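PDB 4PCG: VP1 from Polyomavirus HPyV6, which is the major capsid protein, its pentamer-forming part crystallised here, and probably builds the icosahedral virion and helps it attach to host cells. Local coordinates for residues 51-60 with 139-147. Sequence-based numbering, arbitrary orientation.
Sequences DTLDAGSSLC and RMNVAAGLE. With NA (sodium ion), chain L.
Leu53 and Met140 meet on one face of a two-stranded parallel sheet that pairs 52-53 with 141-142, both lying in the long loops that crown the jelly roll of VP1. The thioether chain of Met140 is bent at its last torsion (chi3 83°), which swings CE against the isobutyl end of Leu53; CE lies 3.4 Å from Leu53 CD1, tighter than usual for two carbons. Val142 CG2 touches the same methyl more loosely, while Tyr47 and Ile176 pack on Leu53 from outside the pair.

On the other face Thr52 and Asn141 project together. Thr52 CG2, anti to its backbone nitrogen, reaches along the partner strand to the start of the turn, 4.1 Å from Ala143 CB. The Asp51 carboxylate runs beside the Asn141 amide with the two planes perpendicular, and Thr52 OG1 donates to Asp51 OD1 from above the carboxylate plane.

Beyond the strands, the type I turn from Ala143 to Leu146 folds Leu146 back as a second knob. Its CD2 enters the hollow between Ala55 CB, at 4.1 Å, and Cys60 SG, at 4.0 Å, and its CD1 rests near the Ala55 nitrogen.

Three backbone bonds hold the register: Asn141 N to Asp51 O, Leu53 N to Asn141 O, nearly straight at 167°, and Ala143 N to Leu53 O, an oxygen that Ala143 CB also presses at 3.1 Å. They grip the chain on both sides of Thr52, whose own carbonyl oxygen turns to the sodium ion at 2.5 Å. Asp54 OD2, Thr48, Thr50 and a water complete the site. The chemistry thus divides by direction: backbone bonds and apolar knobs tie 51-60 to 139-147, while oxygen ligands of 51-60 serve the cation, whose positive charge probably offsets the negative charge of the Asp54 carboxylate.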
ATOM      1  N   ASP B  51      13.922 -25.555 -19.201  1.00 30.49           N
ATOM      2  CA  ASP B  51      13.909 -26.092 -17.848  1.00 37.14           C
ATOM      3  C   ASP B  51      15.234 -25.861 -17.073  1.00 38.28           C
ATOM      4  O   ASP B  51      15.496 -26.546 -16.089  1.00 34.85           O
ATOM      5  CB  ASP B  51      13.619 -27.582 -17.925  1.00 39.84           C
ATOM      6  CG  ASP B  51      14.672 -28.337 -18.702  1.00 41.17           C
ATOM      7  OD1 ASP B  51      15.703 -27.734 -19.076  1.00 41.64           O
ATOM      8  OD2 ASP B  51      14.457 -29.526 -18.957  1.00 53.71           O
ATOM      9  N   THR B  52      16.073 -24.940 -17.543  1.00 31.04           N
ATOM     10  CA  THR B  52      17.420 -24.757 -16.973  1.00 30.97           C
ATOM     11  C   THR B  52      17.637 -23.299 -16.710  1.00 27.46           C
ATOM     12  O   THR B  52      17.351 -22.455 -17.568  1.00 24.97           O
ATOM     13  CB  THR B  52      18.523 -25.275 -17.937  1.00 29.47           C
ATOM     14  OG1 THR B  52      18.341 -26.654 -18.127  1.00 29.28           O
ATOM     15  CG2 THR B  52      19.942 -25.058 -17.371  1.00 33.50           C
ATOM     16  N   LEU B  53      18.102 -22.985 -15.501  1.00 24.79           N
ATOM     17  CA  LEU B  53      18.521 -21.643 -15.165  1.00 23.57           C
ATOM     18  C   LEU B  53      19.916 -21.441 -15.715  1.00 24.46           C
ATOM     19  O   LEU B  53      20.836 -22.191 -15.347  1.00 24.35           O
ATOM     20  CB  LEU B  53      18.586 -21.427 -13.640  1.00 26.45           C
ATOM     21  CG  LEU B  53      17.281 -21.311 -12.884  1.00 34.51           C
ATOM     22  CD1 LEU B  53      17.585 -21.131 -11.399  1.00 38.51           C
ATOM     23  CD2 LEU B  53      16.453 -20.149 -13.397  1.00 39.02           C
ATOM     24  N   ASP B  54      20.065 -20.428 -16.570  1.00 22.32           N
ATOM     25  CA  ASP B  54      21.239 -20.294 -17.419  1.00 24.17           C
ATOM     26  C   ASP B  54      22.138 -19.212 -16.877  1.00 23.15           C
ATOM     27  O   ASP B  54      21.674 -18.180 -16.374  1.00 22.30           O
ATOM     28  CB  ASP B  54      20.845 -19.977 -18.868  1.00 25.87           C
ATOM     29  CG  ASP B  54      19.916 -21.019 -19.466  1.00 29.78           C
ATOM     30  OD1 ASP B  54      20.341 -22.177 -19.559  1.00 27.74           O
ATOM     31  OD2 ASP B  54      18.755 -20.689 -19.847  1.00 27.48           O
ATOM     32  N   ALA B  55      23.439 -19.441 -16.977  1.00 23.56           N
ATOM     33  CA  ALA B  55      24.394 -18.398 -16.630  1.00 21.95           C
ATOM     34  C   ALA B  55      24.257 -17.284 -17.675  1.00 24.27           C
ATOM     35  O   ALA B  55      24.071 -17.571 -18.859  1.00 28.95           O
ATOM     36  CB  ALA B  55      25.793 -18.959 -16.644  1.00 26.31           C
ATOM     37  N   GLY B  56      24.302 -16.037 -17.231  1.00 20.86           N
ATOM     38  CA  GLY B  56      24.257 -14.897 -18.135  1.00 22.44           C
ATOM     39  C   GLY B  56      22.893 -14.241 -18.162  1.00 20.60           C
ATOM     40  O   GLY B  56      22.801 -13.049 -18.442  1.00 20.26           O
ATOM     41  N   SER B  57      21.838 -15.023 -17.894  1.00 19.41           N
ATOM     42  CA  SER B  57      20.464 -14.497 -17.899  1.00 20.39           C
ATOM     43  C   SER B  57      19.834 -14.454 -16.509  1.00 18.54           C
ATOM     44  O   SER B  57      18.836 -13.785 -16.318  1.00 18.11           O
ATOM     45  CB  SER B  57      19.571 -15.283 -18.861  1.00 20.81           C
ATOM     46  OG  SER B  57      19.495 -16.641 -18.493  1.00 22.80           O
ATOM     47  N   SER B  58      20.424 -15.160 -15.550  1.00 17.80           N
ATOM     48  CA  SER B  58      19.899 -15.191 -14.181  1.00 18.85           C
ATOM     49  C   SER B  58      20.752 -14.260 -13.307  1.00 19.74           C
ATOM     50  O   SER B  58      21.994 -14.338 -13.293  1.00 19.75           O
ATOM     51  CB  SER B  58      19.893 -16.621 -13.648  1.00 23.19           C
ATOM     52  OG  SER B  58      18.757 -17.332 -14.158  1.00 27.81           O
ATOM     53  N   LEU B  59      20.077 -13.362 -12.606  1.00 16.23           N
ATOM     54  CA  LEU B  59      20.737 -12.420 -11.729  1.00 16.10           C
ATOM     55  C   LEU B  59      21.359 -13.174 -10.530  1.00 15.94           C
ATOM     56  O   LEU B  59      20.730 -14.075  -9.938  1.00 15.95           O
ATOM     57  CB  LEU B  59      19.760 -11.364 -11.234  1.00 16.55           C
ATOM     58  CG  LEU B  59      20.385 -10.169 -10.466  1.00 16.02           C
ATOM     59  CD1 LEU B  59      21.374  -9.383 -11.299  1.00 19.08           C
ATOM     60  CD2 LEU B  59      19.312  -9.212  -9.961  1.00 20.28           C
ATOM     61  N   CYS B  60      22.614 -12.842 -10.217  1.00 15.85           N
ATOM     62  CA  CYS B  60      23.287 -13.417  -9.059  1.00 14.83           C
ATOM     63  C   CYS B  60      23.498 -12.342  -8.008  1.00 15.08           C
ATOM     64  O   CYS B  60      23.465 -11.148  -8.303  1.00 14.36           O
ATOM     65  CB  CYS B  60      24.628 -14.028  -9.462  1.00 15.75           C
ATOM     66  SG  CYS B  60      24.445 -15.450 -10.586  1.00 18.55           S
ATOM     67  N   ARG B 139      11.947 -31.188 -12.670  1.00 30.14           N
ATOM     68  CA  ARG B 139      12.005 -30.572 -13.987  1.00 33.43           C
ATOM     69  C   ARG B 139      13.073 -29.521 -14.174  1.00 34.71           C
ATOM     70  O   ARG B 139      13.417 -29.229 -15.301  1.00 40.53           O
ATOM     71  CB  ARG B 139      10.680 -29.894 -14.315  1.00 32.33           C
ATOM     72  CG  ARG B 139       9.611 -30.782 -14.905  1.00 39.84           C
ATOM     73  CD  ARG B 139       8.259 -30.075 -14.849  1.00 40.10           C
ATOM     74  NE  ARG B 139       7.839 -29.947 -13.456  1.00 37.87           N
ATOM     75  CZ  ARG B 139       7.238 -30.901 -12.753  1.00 39.30           C
ATOM     76  NH1 ARG B 139       6.911 -32.055 -13.307  1.00 38.58           N
ATOM     77  NH2 ARG B 139       6.926 -30.688 -11.486  1.00 39.33           N
ATOM     78  N   MET B 140      13.543 -28.876 -13.113  1.00 30.21           N
ATOM     79  CA  MET B 140      14.402 -27.717 -13.311  1.00 28.76           C
ATOM     80  C   MET B 140      15.850 -28.063 -13.030  1.00 29.44           C
ATOM     81  O   MET B 140      16.135 -28.786 -12.086  1.00 28.25           O
ATOM     82  CB  MET B 140      13.968 -26.549 -12.426  1.00 30.63           C
ATOM     83  CG  MET B 140      14.328 -25.205 -13.018  1.00 38.38           C
ATOM     84  SD  MET B 140      14.119 -23.851 -11.863  1.00 36.31           S
ATOM     85  CE  MET B 140      15.646 -23.946 -10.955  1.00 44.40           C
ATOM     86  N   ASN B 141      16.746 -27.531 -13.858  1.00 27.43           N
ATOM     87  CA  ASN B 141      18.175 -27.709 -13.702  1.00 29.79           C
ATOM     88  C   ASN B 141      18.837 -26.358 -13.491  1.00 24.11           C
ATOM     89  O   ASN B 141      18.281 -25.311 -13.835  1.00 23.77           O
ATOM     90  CB  ASN B 141      18.745 -28.407 -14.949  1.00 30.72           C
ATOM     91  CG  ASN B 141      18.072 -29.741 -15.209  1.00 43.58           C
ATOM     92  OD1 ASN B 141      18.213 -30.666 -14.422  1.00 42.33           O
ATOM     93  ND2 ASN B 141      17.308 -29.833 -16.301  1.00 46.98           N
ATOM     94  N   VAL B 142      20.012 -26.369 -12.876  1.00 23.65           N
ATOM     95  CA  VAL B 142      20.823 -25.163 -12.743  1.00 20.82           C
ATOM     96  C   VAL B 142      22.056 -25.372 -13.609  1.00 19.91           C
ATOM     97  O   VAL B 142      22.762 -26.373 -13.486  1.00 21.90           O
ATOM     98  CB  VAL B 142      21.246 -24.896 -11.268  1.00 22.20           C
ATOM     99  CG1 VAL B 142      22.096 -23.654 -11.172  1.00 22.97           C
ATOM    100  CG2 VAL B 142      20.021 -24.737 -10.390  1.00 25.29           C
ATOM    101  N   ALA B 143      22.338 -24.413 -14.475  1.00 20.71           N
ATOM    102  CA  ALA B 143      23.465 -24.540 -15.381  1.00 22.80           C
ATOM    103  C   ALA B 143      24.797 -24.711 -14.619  1.00 21.97           C
ATOM    104  O   ALA B 143      24.960 -24.197 -13.497  1.00 21.70           O
ATOM    105  CB  ALA B 143      23.523 -23.349 -16.317  1.00 26.94           C
ATOM    106  N   ALA B 144      25.736 -25.409 -15.264  1.00 23.65           N
ATOM    107  CA  ALA B 144      26.984 -25.849 -14.606  1.00 25.66           C
ATOM    108  C   ALA B 144      27.840 -24.685 -14.096  1.00 24.19           C
ATOM    109  O   ALA B 144      28.570 -24.826 -13.129  1.00 21.73           O
ATOM    110  CB  ALA B 144      27.795 -26.715 -15.539  1.00 30.99           C
ATOM    111  N   GLY B 145      27.745 -23.541 -14.747  1.00 20.29           N
ATOM    112  CA  GLY B 145      28.466 -22.345 -14.322  1.00 20.17           C
ATOM    113  C   GLY B 145      27.980 -21.655 -13.059  1.00 19.88           C
ATOM    114  O   GLY B 145      28.663 -20.790 -12.538  1.00 19.23           O
ATOM    115  N   LEU B 146      26.797 -22.024 -12.575  1.00 18.66           N
ATOM    116  CA  LEU B 146      26.209 -21.435 -11.406  1.00 18.00           C
ATOM    117  C   LEU B 146      26.208 -22.399 -10.219  1.00 18.43           C
ATOM    118  O   LEU B 146      26.126 -23.630 -10.386  1.00 18.05           O
ATOM    119  CB  LEU B 146      24.759 -21.051 -11.734  1.00 18.32           C
ATOM    120  CG  LEU B 146      24.572 -20.059 -12.855  1.00 20.62           C
ATOM    121  CD1 LEU B 146      23.083 -19.813 -13.091  1.00 23.48           C
ATOM    122  CD2 LEU B 146      25.303 -18.763 -12.580  1.00 18.76           C
ATOM    123  N   GLU B 147      26.315 -21.843  -9.021  1.00 18.05           N
ATOM    124  CA  GLU B 147      26.130 -22.612  -7.791  1.00 17.69           C
ATOM    125  C   GLU B 147      24.672 -23.079  -7.684  1.00 17.46           C
ATOM    126  O   GLU B 147      23.728 -22.278  -7.741  1.00 16.57           O
ATOM    127  CB  GLU B 147      26.474 -21.766  -6.557  1.00 18.32           C
ATOM    128  CG  GLU B 147      27.960 -21.526  -6.352  1.00 19.92           C
ATOM    129  CD  GLU B 147      28.685 -22.618  -5.570  1.00 24.29           C
ATOM    130  OE1 GLU B 147      28.064 -23.627  -5.159  1.00 28.86           O
ATOM    131  OE2 GLU B 147      29.909 -22.491  -5.385  1.00 23.95           O
TER
HETATM  132 NA    NA L 303      16.465 -21.090 -19.409  1.00 27.41          NA
HETATM  133  O   HOH W   1      16.095 -19.319 -17.942  1.00 26.01           O